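Local coordinates for protein tannase (Fusobacterium nucleatum subsp. nucleatum ATCC 25586, PDB 6YQ4) that acts as a tannase, an alpha/beta hydrolase active against gallotannins, probably by cleaving their ester bonds, and binds a magnesium ion, at residues A[8-13]-A[143-148]; A[50-55]-A[109-114]; A[72-77]-A[98-103]; A[171-176]-A[201-206]. All coordinates share one frame; numbering follows the deposited sequence.

Contact 1 (A[8-13]-A[143-148])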
loop_
_atom_site.group_PDB
_atom_site.type_symbol
_atom_site.label_atom_id
_atom_site.label_comp_id
_atom_site.label_asym_id
_atom_site.label_seq_id
_atom_site.Cartn_x
_atom_site.Cartn_y
_atom_site.Cartn_z
ATOM N N LEU A 8 -1.857 17.858 23.098
ATOM C CA LEU A 8 -1.881 16.523 22.510
ATOM C C LEU A 8 -2.376 15.420 23.435
ATOM O O LEU A 8 -2.349 14.253 23.031
ATOM C CB LEU A 8 -0.486 16.140 22.003
ATOM C CG LEU A 8 -0.101 16.729 20.648
ATOM C CD1 LEU A 8 1.076 15.983 20.047
ATOM C CD2 LEU A 8 -1.315 16.782 19.690
ATOM N N LYS A 9 -2.816 15.723 24.654
ATOM C CA LYS A 9 -3.256 14.644 25.527
ATOM C C LYS A 9 -4.709 14.285 25.247
ATOM O O LYS A 9 -5.546 15.145 24.955
ATOM C CB LYS A 9 -3.049 14.977 27.008
ATOM C CG LYS A 9 -1.754 14.314 27.568
ATOM C CD LYS A 9 -1.914 12.782 27.757
ATOM C CE LYS A 9 -0.779 12.110 28.537
ATOM N NZ LYS A 9 0.577 12.620 28.202
ATOM N N PHE A 10 -4.984 12.994 25.333
ATOM C CA PHE A 10 -6.271 12.423 24.981
ATOM C C PHE A 10 -7.235 12.549 26.152
ATOM O O PHE A 10 -6.908 12.188 27.289
ATOM C CB PHE A 10 -6.064 10.961 24.595
ATOM C CG PHE A 10 -7.320 10.176 24.437
ATOM C CD1 PHE A 10 -8.021 10.205 23.244
ATOM C CD2 PHE A 10 -7.780 9.372 25.468
ATOM C CE1 PHE A 10 -9.178 9.459 23.088
ATOM C CE2 PHE A 10 -8.926 8.629 25.322
ATOM C CZ PHE A 10 -9.631 8.670 24.127
ATOM N N ASN A 11 -8.429 13.046 25.865
ATOM C CA ASN A 11 -9.436 13.255 26.890
ATOM C C ASN A 11 -10.486 12.158 26.813
ATOM O O ASN A 11 -11.357 12.203 25.933
ATOM C CB ASN A 11 -10.079 14.632 26.718
ATOM C CG ASN A 11 -10.780 15.083 27.956
ATOM O OD1 ASN A 11 -11.429 14.289 28.633
ATOM N ND2 ASN A 11 -10.637 16.360 28.284
ATOM N N PRO A 12 -10.462 11.161 27.702
ATOM C CA PRO A 12 -11.461 10.082 27.642
ATOM C C PRO A 12 -12.878 10.545 27.933
ATOM O O PRO A 12 -13.811 9.739 27.813
ATOM C CB PRO A 12 -10.981 9.086 28.723
ATOM C CG PRO A 12 -9.569 9.478 29.036
ATOM C CD PRO A 12 -9.496 10.963 28.794
ATOM N N ASP A 13 -13.069 11.808 28.313
ATOM C CA ASP A 13 -14.387 12.334 28.628
ATOM C C ASP A 13 -15.051 13.055 27.462
ATOM O O ASP A 13 -16.257 13.304 27.530
ATOM C CB ASP A 13 -14.303 13.286 29.829
ATOM C CG ASP A 13 -14.034 12.555 31.131
ATOM O OD1 ASP A 13 -13.704 13.220 32.147
ATOM O OD2 ASP A 13 -14.161 11.308 31.131
ATOM N N VAL A 143 0.801 7.602 15.048
ATOM C CA VAL A 143 1.286 6.529 15.919
ATOM C C VAL A 143 1.923 7.108 17.170
ATOM O O VAL A 143 1.662 6.654 18.294
ATOM C CB VAL A 143 2.277 5.618 15.165
ATOM C CG1 VAL A 143 2.923 4.598 16.127
ATOM C CG2 VAL A 143 1.579 4.880 14.075
ATOM N N ARG A 144 2.770 8.117 17.001
ATOM C CA ARG A 144 3.434 8.705 18.156
ATOM C C ARG A 144 2.414 9.258 19.142
ATOM O O ARG A 144 2.566 9.101 20.359
ATOM C CB ARG A 144 4.413 9.780 17.682
ATOM C CG ARG A 144 5.496 9.195 16.798
ATOM C CD ARG A 144 6.526 10.206 16.372
ATOM N NE ARG A 144 7.730 9.566 15.850
ATOM C CZ ARG A 144 8.880 9.489 16.508
ATOM N NH1 ARG A 144 9.003 10.013 17.721
ATOM N NH2 ARG A 144 9.917 8.903 15.943
ATOM N N TYR A 145 1.350 9.881 18.625
ATOM C CA TYR A 145 0.224 10.302 19.454
ATOM C C TYR A 145 -0.377 9.129 20.217
ATOM O O TYR A 145 -0.686 9.248 21.409
ATOM C CB TYR A 145 -0.840 10.968 18.576
ATOM C CG TYR A 145 -2.077 11.412 19.317
ATOM C CD1 TYR A 145 -2.220 12.738 19.738
ATOM C CD2 TYR A 145 -3.109 10.515 19.585
ATOM C CE1 TYR A 145 -3.334 13.147 20.418
ATOM C CE2 TYR A 145 -4.234 10.919 20.263
ATOM C CZ TYR A 145 -4.346 12.239 20.677
ATOM O OH TYR A 145 -5.469 12.637 21.363
ATOM N N LEU A 146 -0.575 7.995 19.542
ATOM C CA LEU A 146 -1.095 6.807 20.219
ATOM C C LEU A 146 -0.200 6.370 21.368
ATOM O O LEU A 146 -0.702 6.035 22.447
ATOM C CB LEU A 146 -1.265 5.665 19.230
ATOM C CG LEU A 146 -2.298 5.919 18.137
ATOM C CD1 LEU A 146 -2.513 4.638 17.338
ATOM C CD2 LEU A 146 -3.583 6.404 18.744
ATOM N N TYR A 147 1.126 6.359 21.162
ATOM C CA TYR A 147 2.038 5.941 22.235
ATOM C C TYR A 147 2.028 6.929 23.392
ATOM O O TYR A 147 1.977 6.525 24.559
ATOM C CB TYR A 147 3.467 5.776 21.700
ATOM C CG TYR A 147 3.707 4.424 21.062
ATOM C CD1 TYR A 147 3.734 3.259 21.834
ATOM C CD2 TYR A 147 3.879 4.303 19.687
ATOM C CE1 TYR A 147 3.943 2.011 21.249
ATOM C CE2 TYR A 147 4.093 3.060 19.091
ATOM C CZ TYR A 147 4.122 1.919 19.874
ATOM O OH TYR A 147 4.327 0.700 19.267
ATOM N N LEU A 148 2.074 8.233 23.085
ATOM C CA LEU A 148 2.064 9.262 24.121
ATOM C C LEU A 148 0.852 9.143 25.035
ATOM O O LEU A 148 0.947 9.434 26.235
ATOM C CB LEU A 148 2.107 10.645 23.473
ATOM C CG LEU A 148 2.266 11.815 24.454
ATOM C CD1 LEU A 148 3.525 12.619 24.201
ATOM C CD2 LEU A 148 1.059 12.723 24.375
#

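Contact 2 (A[50-55]-A[109-114])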
loop_
_atom_site.group_PDB
_atom_site.type_symbol
_atom_site.label_atom_id
_atom_site.label_comp_id
_atom_site.label_asym_id
_atom_site.label_seq_id
_atom_site.Cartn_x
_atom_site.Cartn_y
_atom_site.Cartn_z
ATOM N N ASN A 50 -9.581 9.988 13.932
ATOM C CA ASN A 50 -10.767 9.517 14.638
ATOM C C ASN A 50 -10.421 8.263 15.423
ATOM O O ASN A 50 -9.836 7.324 14.870
ATOM C CB ASN A 50 -11.900 9.179 13.671
ATOM C CG ASN A 50 -12.427 10.380 12.948
ATOM O OD1 ASN A 50 -12.377 11.491 13.460
ATOM N ND2 ASN A 50 -12.948 10.165 11.746
ATOM N N ILE A 51 -10.819 8.232 16.690
ATOM C CA ILE A 51 -10.590 7.086 17.562
ATOM C C ILE A 51 -11.938 6.554 18.030
ATOM O O ILE A 51 -12.759 7.311 18.559
ATOM C CB ILE A 51 -9.704 7.459 18.758
ATOM C CG1 ILE A 51 -8.305 7.842 18.279
ATOM C CG2 ILE A 51 -9.657 6.311 19.756
ATOM C CD1 ILE A 51 -7.377 8.188 19.428
ATOM N N TYR A 52 -12.167 5.261 17.822
ATOM C CA TYR A 52 -13.396 4.591 18.221
ATOM C C TYR A 52 -13.076 3.493 19.226
ATOM O O TYR A 52 -12.195 2.657 18.985
ATOM C CB TYR A 52 -14.102 4.005 17.010
ATOM C CG TYR A 52 -14.357 5.027 15.939
ATOM C CD1 TYR A 52 -15.328 6.010 16.112
ATOM C CD2 TYR A 52 -13.618 5.032 14.762
ATOM C CE1 TYR A 52 -15.571 6.948 15.135
ATOM C CE2 TYR A 52 -13.858 5.964 13.782
ATOM C CZ TYR A 52 -14.839 6.916 13.973
ATOM O OH TYR A 52 -15.070 7.849 12.997
ATOM N N ILE A 53 -13.781 3.497 20.350
ATOM C CA ILE A 53 -13.532 2.510 21.396
ATOM C C ILE A 53 -14.835 1.799 21.753
ATOM O O ILE A 53 -15.856 2.468 21.996
ATOM C CB ILE A 53 -12.913 3.174 22.631
ATOM C CG1 ILE A 53 -11.731 4.047 22.215
ATOM C CG2 ILE A 53 -12.533 2.119 23.690
ATOM C CD1 ILE A 53 -10.928 4.552 23.398
ATOM N N PRO A 54 -14.856 0.465 21.800
ATOM C CA PRO A 54 -16.087 -0.235 22.196
ATOM C C PRO A 54 -16.593 0.205 23.567
ATOM O O PRO A 54 -15.818 0.501 24.483
ATOM C CB PRO A 54 -15.674 -1.708 22.189
ATOM C CG PRO A 54 -14.553 -1.769 21.190
ATOM C CD PRO A 54 -13.799 -0.474 21.378
ATOM N N GLU A 55 -17.924 0.261 23.687
ATOM C CA GLU A 55 -18.557 0.721 24.916
ATOM C C GLU A 55 -18.278 -0.218 26.081
ATOM O O GLU A 55 -18.247 0.220 27.237
ATOM C CB GLU A 55 -20.067 0.890 24.674
ATOM C CG GLU A 55 -20.916 1.347 25.875
ATOM C CD GLU A 55 -20.566 2.731 26.410
ATOM O OE1 GLU A 55 -19.765 3.444 25.777
ATOM O OE2 GLU A 55 -21.098 3.112 27.475
ATOM N N TYR A 109 -11.560 -4.632 18.848
ATOM C CA TYR A 109 -10.408 -3.753 18.652
ATOM C C TYR A 109 -10.754 -2.306 18.972
ATOM O O TYR A 109 -11.875 -1.847 18.738
ATOM C CB TYR A 109 -9.895 -3.822 17.209
ATOM C CG TYR A 109 -9.356 -5.167 16.840
ATOM C CD1 TYR A 109 -10.209 -6.211 16.516
ATOM C CD2 TYR A 109 -8.001 -5.410 16.847
ATOM C CE1 TYR A 109 -9.717 -7.466 16.206
ATOM C CE2 TYR A 109 -7.499 -6.669 16.537
ATOM C CZ TYR A 109 -8.360 -7.686 16.218
ATOM O OH TYR A 109 -7.859 -8.925 15.907
ATOM N N VAL A 110 -9.780 -1.582 19.504
ATOM C CA VAL A 110 -9.826 -0.129 19.453
ATOM C C VAL A 110 -9.447 0.313 18.042
ATOM O O VAL A 110 -8.559 -0.263 17.401
ATOM C CB VAL A 110 -8.902 0.487 20.519
ATOM C CG1 VAL A 110 -8.613 1.951 20.195
ATOM C CG2 VAL A 110 -9.529 0.377 21.891
ATOM N N VAL A 111 -10.144 1.314 17.527
ATOM C CA VAL A 111 -9.913 1.796 16.173
ATOM C C VAL A 111 -9.379 3.214 16.256
ATOM O O VAL A 111 -10.032 4.098 16.822
ATOM C CB VAL A 111 -11.188 1.743 15.329
ATOM C CG1 VAL A 111 -10.938 2.405 13.969
ATOM C CG2 VAL A 111 -11.629 0.301 15.168
ATOM N N ALA A 112 -8.181 3.420 15.717
ATOM C CA ALA A 112 -7.606 4.744 15.518
ATOM C C ALA A 112 -7.357 4.864 14.026
ATOM O O ALA A 112 -6.579 4.087 13.464
ATOM C CB ALA A 112 -6.324 4.938 16.323
ATOM N N ALA A 113 -8.048 5.802 13.386
ATOM C CA ALA A 113 -8.054 5.934 11.926
ATOM C C ALA A 113 -7.559 7.325 11.540
ATOM O O ALA A 113 -8.333 8.303 11.589
ATOM C CB ALA A 113 -9.464 5.691 11.371
ATOM N N PRO A 114 -6.297 7.472 11.150
ATOM C CA PRO A 114 -5.769 8.805 10.859
ATOM C C PRO A 114 -6.050 9.232 9.431
ATOM O O PRO A 114 -6.008 8.423 8.494
ATOM C CB PRO A 114 -4.269 8.621 11.053
ATOM C CG PRO A 114 -4.060 7.261 10.488
ATOM C CD PRO A 114 -5.276 6.440 10.907
#

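Contact 3 (A[72-77]-A[98-103])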
loop_
_atom_site.group_PDB
_atom_site.type_symbol
_atom_site.label_atom_id
_atom_site.label_comp_id
_atom_site.label_asym_id
_atom_site.label_seq_id
_atom_site.Cartn_x
_atom_site.Cartn_y
_atom_site.Cartn_z
ATOM N N PRO A 72 -5.855 -4.961 20.897
ATOM C CA PRO A 72 -5.103 -4.438 19.753
ATOM C C PRO A 72 -5.759 -3.181 19.196
ATOM O O PRO A 72 -6.972 -2.975 19.322
ATOM C CB PRO A 72 -5.147 -5.586 18.736
ATOM C CG PRO A 72 -5.465 -6.788 19.518
ATOM C CD PRO A 72 -6.239 -6.367 20.733
ATOM N N ILE A 73 -4.940 -2.340 18.569
ATOM C CA ILE A 73 -5.383 -1.077 17.994
ATOM C C ILE A 73 -5.324 -1.236 16.483
ATOM O O ILE A 73 -4.245 -1.463 15.915
ATOM C CB ILE A 73 -4.535 0.108 18.495
ATOM C CG1 ILE A 73 -4.705 0.266 20.010
ATOM C CG2 ILE A 73 -4.932 1.425 17.801
ATOM C CD1 ILE A 73 -3.980 1.457 20.594
ATOM N N PHE A 74 -6.494 -1.156 15.840
ATOM C CA PHE A 74 -6.611 -1.277 14.394
ATOM C C PHE A 74 -6.434 0.107 13.777
ATOM O O PHE A 74 -7.186 1.037 14.099
ATOM C CB PHE A 74 -7.962 -1.888 14.019
ATOM C CG PHE A 74 -8.141 -2.120 12.532
ATOM C CD1 PHE A 74 -7.376 -3.079 11.867
ATOM C CD2 PHE A 74 -9.080 -1.392 11.806
ATOM C CE1 PHE A 74 -7.536 -3.303 10.500
ATOM C CE2 PHE A 74 -9.247 -1.606 10.428
ATOM C CZ PHE A 74 -8.458 -2.566 9.767
ATOM N N PHE A 75 -5.462 0.227 12.871
ATOM C CA PHE A 75 -4.959 1.502 12.354
ATOM C C PHE A 75 -5.136 1.603 10.830
ATOM O O PHE A 75 -4.153 1.547 10.080
ATOM C CB PHE A 75 -3.489 1.623 12.768
ATOM C CG PHE A 75 -2.897 2.993 12.597
ATOM C CD1 PHE A 75 -3.178 4.010 13.508
ATOM C CD2 PHE A 75 -2.031 3.266 11.544
ATOM C CE1 PHE A 75 -2.641 5.297 13.345
ATOM C CE2 PHE A 75 -1.472 4.545 11.388
ATOM C CZ PHE A 75 -1.781 5.555 12.288
ATOM N N PRO A 76 -6.372 1.777 10.339
ATOM C CA PRO A 76 -6.577 1.947 8.882
ATOM C C PRO A 76 -6.355 3.373 8.377
ATOM O O PRO A 76 -6.819 4.344 8.976
ATOM C CB PRO A 76 -8.048 1.547 8.684
ATOM C CG PRO A 76 -8.711 1.966 9.993
ATOM C CD PRO A 76 -7.652 1.782 11.083
ATOM N N ASN A 77 -5.665 3.492 7.241
ATOM C CA ASN A 77 -5.584 4.751 6.500
ATOM C C ASN A 77 -6.387 4.641 5.207
ATOM O O ASN A 77 -6.672 3.542 4.730
ATOM C CB ASN A 77 -4.118 5.164 6.226
ATOM C CG ASN A 77 -3.508 4.490 4.996
ATOM O OD1 ASN A 77 -3.869 4.819 3.870
ATOM N ND2 ASN A 77 -2.524 3.576 5.211
ATOM N N ALA A 98 -20.503 -4.461 6.666
ATOM C CA ALA A 98 -19.651 -3.744 7.604
ATOM C C ALA A 98 -18.326 -3.391 6.966
ATOM O O ALA A 98 -17.674 -4.243 6.359
ATOM C CB ALA A 98 -19.410 -4.614 8.836
ATOM N N ASN A 99 -17.919 -2.130 7.103
ATOM C CA ASN A 99 -16.579 -1.764 6.673
ATOM C C ASN A 99 -15.557 -2.254 7.708
ATOM O O ASN A 99 -15.912 -2.848 8.739
ATOM C CB ASN A 99 -16.505 -0.263 6.362
ATOM C CG ASN A 99 -16.295 0.630 7.587
ATOM O OD1 ASN A 99 -16.319 0.197 8.744
ATOM N ND2 ASN A 99 -16.141 1.923 7.316
ATOM N N SER A 100 -14.269 -1.997 7.432
ATOM C CA SER A 100 -13.205 -2.593 8.226
ATOM C C SER A 100 -13.198 -2.086 9.665
ATOM O O SER A 100 -12.835 -2.836 10.584
ATOM C CB SER A 100 -11.860 -2.342 7.541
ATOM O OG SER A 100 -11.491 -0.987 7.638
ATOM N N LEU A 101 -13.592 -0.825 9.877
ATOM C CA LEU A 101 -13.613 -0.263 11.224
ATOM C C LEU A 101 -14.776 -0.820 12.030
ATOM O O LEU A 101 -14.633 -1.097 13.230
ATOM C CB LEU A 101 -13.705 1.262 11.162
ATOM C CG LEU A 101 -12.489 2.058 10.695
ATOM C CD1 LEU A 101 -12.218 1.886 9.189
ATOM C CD2 LEU A 101 -12.669 3.530 11.065
ATOM N N THR A 102 -15.949 -0.951 11.393
ATOM C CA THR A 102 -17.077 -1.620 12.042
ATOM C C THR A 102 -16.733 -3.069 12.369
ATOM O O THR A 102 -17.079 -3.577 13.441
ATOM C CB THR A 102 -18.304 -1.583 11.137
ATOM O OG1 THR A 102 -18.689 -0.225 10.864
ATOM C CG2 THR A 102 -19.456 -2.343 11.770
ATOM N N TYR A 103 -16.072 -3.757 11.437
ATOM C CA TYR A 103 -15.609 -5.112 11.693
ATOM C C TYR A 103 -14.669 -5.139 12.893
ATOM O O TYR A 103 -14.823 -5.967 13.800
ATOM C CB TYR A 103 -14.925 -5.676 10.441
ATOM C CG TYR A 103 -15.053 -7.181 10.351
ATOM C CD1 TYR A 103 -14.269 -8.010 11.160
ATOM C CD2 TYR A 103 -15.975 -7.775 9.488
ATOM C CE1 TYR A 103 -14.401 -9.391 11.122
ATOM C CE2 TYR A 103 -16.107 -9.159 9.437
ATOM C CZ TYR A 103 -15.313 -9.963 10.263
ATOM O OH TYR A 103 -15.430 -11.337 10.228
#

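Contact 4 (A[171-176]-A[201-206])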
loop_
_atom_site.group_PDB
_atom_site.type_symbol
_atom_site.label_atom_id
_atom_site.label_comp_id
_atom_site.label_asym_id
_atom_site.label_seq_id
_atom_site.Cartn_x
_atom_site.Cartn_y
_atom_site.Cartn_z
ATOM N N LEU A 171 1.981 2.791 2.230
ATOM C CA LEU A 171 2.276 3.530 3.452
ATOM C C LEU A 171 2.193 2.624 4.678
ATOM O O LEU A 171 3.023 2.714 5.598
ATOM C CB LEU A 171 1.311 4.703 3.574
ATOM C CG LEU A 171 1.440 5.832 2.544
ATOM C CD1 LEU A 171 0.388 6.885 2.832
ATOM C CD2 LEU A 171 2.856 6.451 2.545
ATOM N N SER A 172 1.198 1.743 4.710
ATOM C CA SER A 172 1.139 0.755 5.786
ATOM C C SER A 172 2.418 -0.094 5.825
ATOM O O SER A 172 3.056 -0.232 6.879
ATOM C CB SER A 172 -0.118 -0.094 5.603
ATOM O OG SER A 172 -0.008 -1.306 6.280
ATOM N N ALA A 173 2.865 -0.584 4.669
ATOM C CA ALA A 173 4.118 -1.345 4.608
ATOM C C ALA A 173 5.319 -0.498 5.024
ATOM O O ALA A 173 6.179 -0.956 5.790
ATOM C CB ALA A 173 4.326 -1.899 3.200
ATOM N N LEU A 174 5.426 0.722 4.476
ATOM C CA LEU A 174 6.455 1.670 4.911
ATOM C C LEU A 174 6.455 1.868 6.427
ATOM O O LEU A 174 7.515 1.985 7.041
ATOM C CB LEU A 174 6.231 3.031 4.251
ATOM C CG LEU A 174 7.194 3.690 3.284
ATOM C CD1 LEU A 174 6.841 5.180 3.197
ATOM C CD2 LEU A 174 8.655 3.489 3.676
ATOM N N LEU A 175 5.268 2.000 7.029
ATOM C CA LEU A 175 5.167 2.219 8.472
ATOM C C LEU A 175 5.758 1.054 9.249
ATOM O O LEU A 175 6.376 1.245 10.308
ATOM C CB LEU A 175 3.698 2.422 8.841
ATOM C CG LEU A 175 3.282 3.150 10.114
ATOM C CD1 LEU A 175 3.690 4.609 10.115
ATOM C CD2 LEU A 175 1.784 3.002 10.269
ATOM N N GLY A 176 5.586 -0.167 8.736
ATOM C CA GLY A 176 6.209 -1.324 9.353
ATOM C C GLY A 176 7.701 -1.430 9.097
ATOM O O GLY A 176 8.428 -2.031 9.900
ATOM N N PHE A 201 3.055 -2.922 15.311
ATOM C CA PHE A 201 3.069 -4.341 15.640
ATOM C C PHE A 201 2.932 -5.227 14.404
ATOM O O PHE A 201 3.588 -6.271 14.319
ATOM C CB PHE A 201 1.971 -4.659 16.659
ATOM C CG PHE A 201 1.912 -6.122 17.057
ATOM C CD1 PHE A 201 2.829 -6.663 17.946
ATOM C CD2 PHE A 201 0.944 -6.959 16.512
ATOM C CE1 PHE A 201 2.777 -8.035 18.309
ATOM C CE2 PHE A 201 0.882 -8.304 16.849
ATOM C CZ PHE A 201 1.808 -8.848 17.764
ATOM N N ALA A 202 2.104 -4.842 13.437
ATOM C CA ALA A 202 1.887 -5.684 12.270
ATOM C C ALA A 202 1.365 -4.825 11.128
ATOM O O ALA A 202 0.724 -3.802 11.350
ATOM C CB ALA A 202 0.909 -6.824 12.575
ATOM N N VAL A 203 1.663 -5.254 9.906
ATOM C CA VAL A 203 1.302 -4.551 8.687
ATOM C C VAL A 203 0.337 -5.432 7.917
ATOM O O VAL A 203 0.602 -6.624 7.721
ATOM C CB VAL A 203 2.538 -4.249 7.813
ATOM C CG1 VAL A 203 2.118 -3.766 6.456
ATOM C CG2 VAL A 203 3.424 -3.248 8.459
ATOM N N SER A 204 -0.767 -4.854 7.472
ATOM C CA SER A 204 -1.566 -5.440 6.414
ATOM C C SER A 204 -1.580 -4.461 5.251
ATOM O O SER A 204 -1.806 -3.267 5.455
ATOM C CB SER A 204 -2.994 -5.751 6.876
ATOM O OG SER A 204 -3.847 -5.785 5.739
ATOM N N ALA A 205 -1.322 -4.970 4.041
ATOM C CA ALA A 205 -1.130 -4.162 2.838
ATOM C C ALA A 205 -1.771 -4.870 1.655
ATOM O O ALA A 205 -1.291 -5.925 1.226
ATOM C CB ALA A 205 0.347 -3.902 2.543
ATOM N N TYR A 206 -2.845 -4.284 1.130
ATOM C CA TYR A 206 -3.473 -4.737 -0.103
ATOM C C TYR A 206 -2.845 -3.997 -1.265
ATOM O O TYR A 206 -2.723 -2.773 -1.226
ATOM C CB TYR A 206 -4.979 -4.476 -0.095
ATOM C CG TYR A 206 -5.723 -5.244 0.965
ATOM C CD1 TYR A 206 -5.873 -4.725 2.243
ATOM C CD2 TYR A 206 -6.263 -6.503 0.689
ATOM C CE1 TYR A 206 -6.549 -5.433 3.214
ATOM C CE2 TYR A 206 -6.946 -7.223 1.648
ATOM C CZ TYR A 206 -7.081 -6.683 2.902
ATOM O OH TYR A 206 -7.765 -7.372 3.842
#

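Contact 1 (A[8-13]-A[143-148])
Leu8 and Phe10 close over Tyr145 where an N-terminal loop leading to strand 16-21 crosses the last turn of helix 134-148, a helix that flanks the central sheet of the alpha/beta-hydrolase fold. At Leu8 both backbone and side chain take part: CD2 packs 4.1 Å from Tyr145 CD1, while the carbonyl O comes to 3.0 Å from Tyr145 CE1, approaching the ring obliquely. That oxygen also accepts a hydrogen bond from Asn149 ND2. Asn149, just after the helix, further takes the N-H of Phe10 on OD1 and offers ND2 to Tyr145 O, tying the loop to the helix end. Lys9 starts away from the helix, but its chain is bent at chi2 and again at chi4 (-40°), the last bend setting NZ 3.9 Å from Leu148 CD2 and near the carbonyl O of Leu148. A long flexible chain suits this exposed margin. Phe10 is buried beside Met153 of the magnesium site. Its side chain lies roughly at a right angle to that of Tyr145, whose OH sits at the edge of the Phe10 ring, near its plane, 3.7 Å from Phe10 CB and 4.0 Å from Phe10 CD1.

Contact 2 (A[50-55]-A[109-114])
Tyr109 and Pro54 meet at one end of an antiparallel strand pair in the alpha/beta-hydrolase sheet, Tyr109 O lying 3.5 Å from Pro54 CD. The ring nitrogen of a proline has no hydrogen to offer, and the ladder of bonds starts only further on. Val110 lies side by side with Ile53, their side chains pointing the same way and their CG2 methyls 3.9 Å apart. Val111 pairs with Tyr52 through two backbone bonds, Val111 N to Tyr52 O (2.9 Å) and Tyr52 N to Val111 O (2.6 Å). With CG1 anti to its backbone N (chi1 174°), Val111 presents that methyl to the edge of the Tyr52 ring, 3.8 Å from CD2. Beta-branched Val110 and Val111 suit an extended strand buried on both faces. Ala112 faces Ile51 in a non-hydrogen-bonded pair; the small CB takes Ile51 CG1 at 4.0 Å. Ala113 and Asn50 form the next hydrogen-bonded pair. Ala113 N meets Asn50 O at 2.8 Å, whereas Asn50 N approaches Ala113 O from 44° above the carbonyl plane, at 3.1 Å. The buried amide of Asn50 is satisfied by Asn34 N and Asp88 O. Leu101 of helix 100-106 covers the face carrying Tyr52 and Val111, Leu146 of helix 134-148 packs against Ile51 and Ala112, and strands 26-36 and 73-76 flank the pair.

Contact 3 (A[72-77]-A[98-103])
This contact lies inside a beta-alpha-beta crossover of the hydrolase core: strand 73-76 leads through a long loop to helix 100-106, which returns the chain to strand 110-114, the parallel neighbour of strand 73-76. Phe74 and Pro76, alternate residues of the strand, both point toward the first turn of the helix and meet Ser100 and Leu101. Phe74 has CG anti to the backbone N (chi1 -177°), which sends the ring out from the sheet to the helix. There Ser100 OG stands at the ring edge, near its plane, 3.6 Å from Phe74 CE2 and 4.0 Å from Phe74 CZ. A side chain as short as that of Ser100 lets the helix start close to the aromatic edge of Phe74. Beside it the apolar pair closes up: Leu101 CD1 is 3.6 Å from Pro76 CG, and Leu101 CG follows at 3.8 Å, the branched chain crossing the compact pyrrolidine ring obliquely. Asn99, at the N-cap, marks the start of the helix: its OD1 caps Thr102 N at 2.9 Å in an almost straight bond (176°). The cap satisfies an amide that has no carbonyl of a preceding turn to bind. Helix 482-493 brings Phe486 against the rings of Phe74 and Tyr103, Leu101 also rests on Ala113 of strand 110-114, and Ile73 and Phe75, turned the other way on strand 73-76, pack against helix 134-148.

Contact 4 (A[171-176]-A[201-206])
Ser172 holds OG anti to its backbone N (chi1 159°), and Val203 likewise holds CG1 anti to its own (chi1 169°); these rotations bring the hydroxyl and the methyl to 3.3 Å from each other across the gap between helix 167-177 and strand 202-206. The two elements belong to the alpha/beta-hydrolase core, the helix lying over the sheet and running nearly antiparallel to the strand, with segment axes approaching to 7.3 Å. Ser172 OG donates to Ser204 O at 2.8 Å, the donor standing 52° out of the carbonyl plane. Serine is short enough for this: its hydroxyl reaches the backbone directly. Val203 serves as the apolar wedge beside that bond. Its CG1 lies 3.6 Å from Ala173 CA, and its CG2 reaches 3.4 Å from Ser172 O. A beta carbon on residue 176 would run into Val203 CG2, and the absence of a side chain on Gly176 lets that methyl sit 3.5 Å from Gly176 CA. Ala173, with only a methyl, is small as well. The helix begins within the pattern Gly164, Ser166, Gly168, consistent with a nucleophile elbow, and Ser172 touches the residues of that pattern. On the strand's other face Ser204 OG bonds to Asn163 OD1. In a wholly buried interface, the hydroxyl of Ser172 thus gives its bond to a main-chain oxygen of the sheet and has a weak hydrogen bond with Ser162 OG, so polar atoms are paired while the valine methyls pack alongside.

Overall arrangement
Contacts 1, 2 and 3 are nested along the chain, 3 inside 2 and 2 inside 1, whereas contact 4 follows in series. Contacts 2, 3 and 4 all reach the mixed central sheet: strand 48-54 pairs with 110-114, next to 73-76, and 202-206 lies two strands further on. Centres of contacts 2 and 3 are about 8 Å apart, and backbone bonds of Phe74 to Val110 and Ala112 join them. Helix 134-148 of contact 1 covers one face, while helix 100-106 covers the other. Phe75 also touches Leu175, linking contact 3 to contact 4. The magnesium site lies near contacts 1 and 2 and the probable nucleophile elbow beside contact 4, so one sheet probably carries both metal site and catalytic centre.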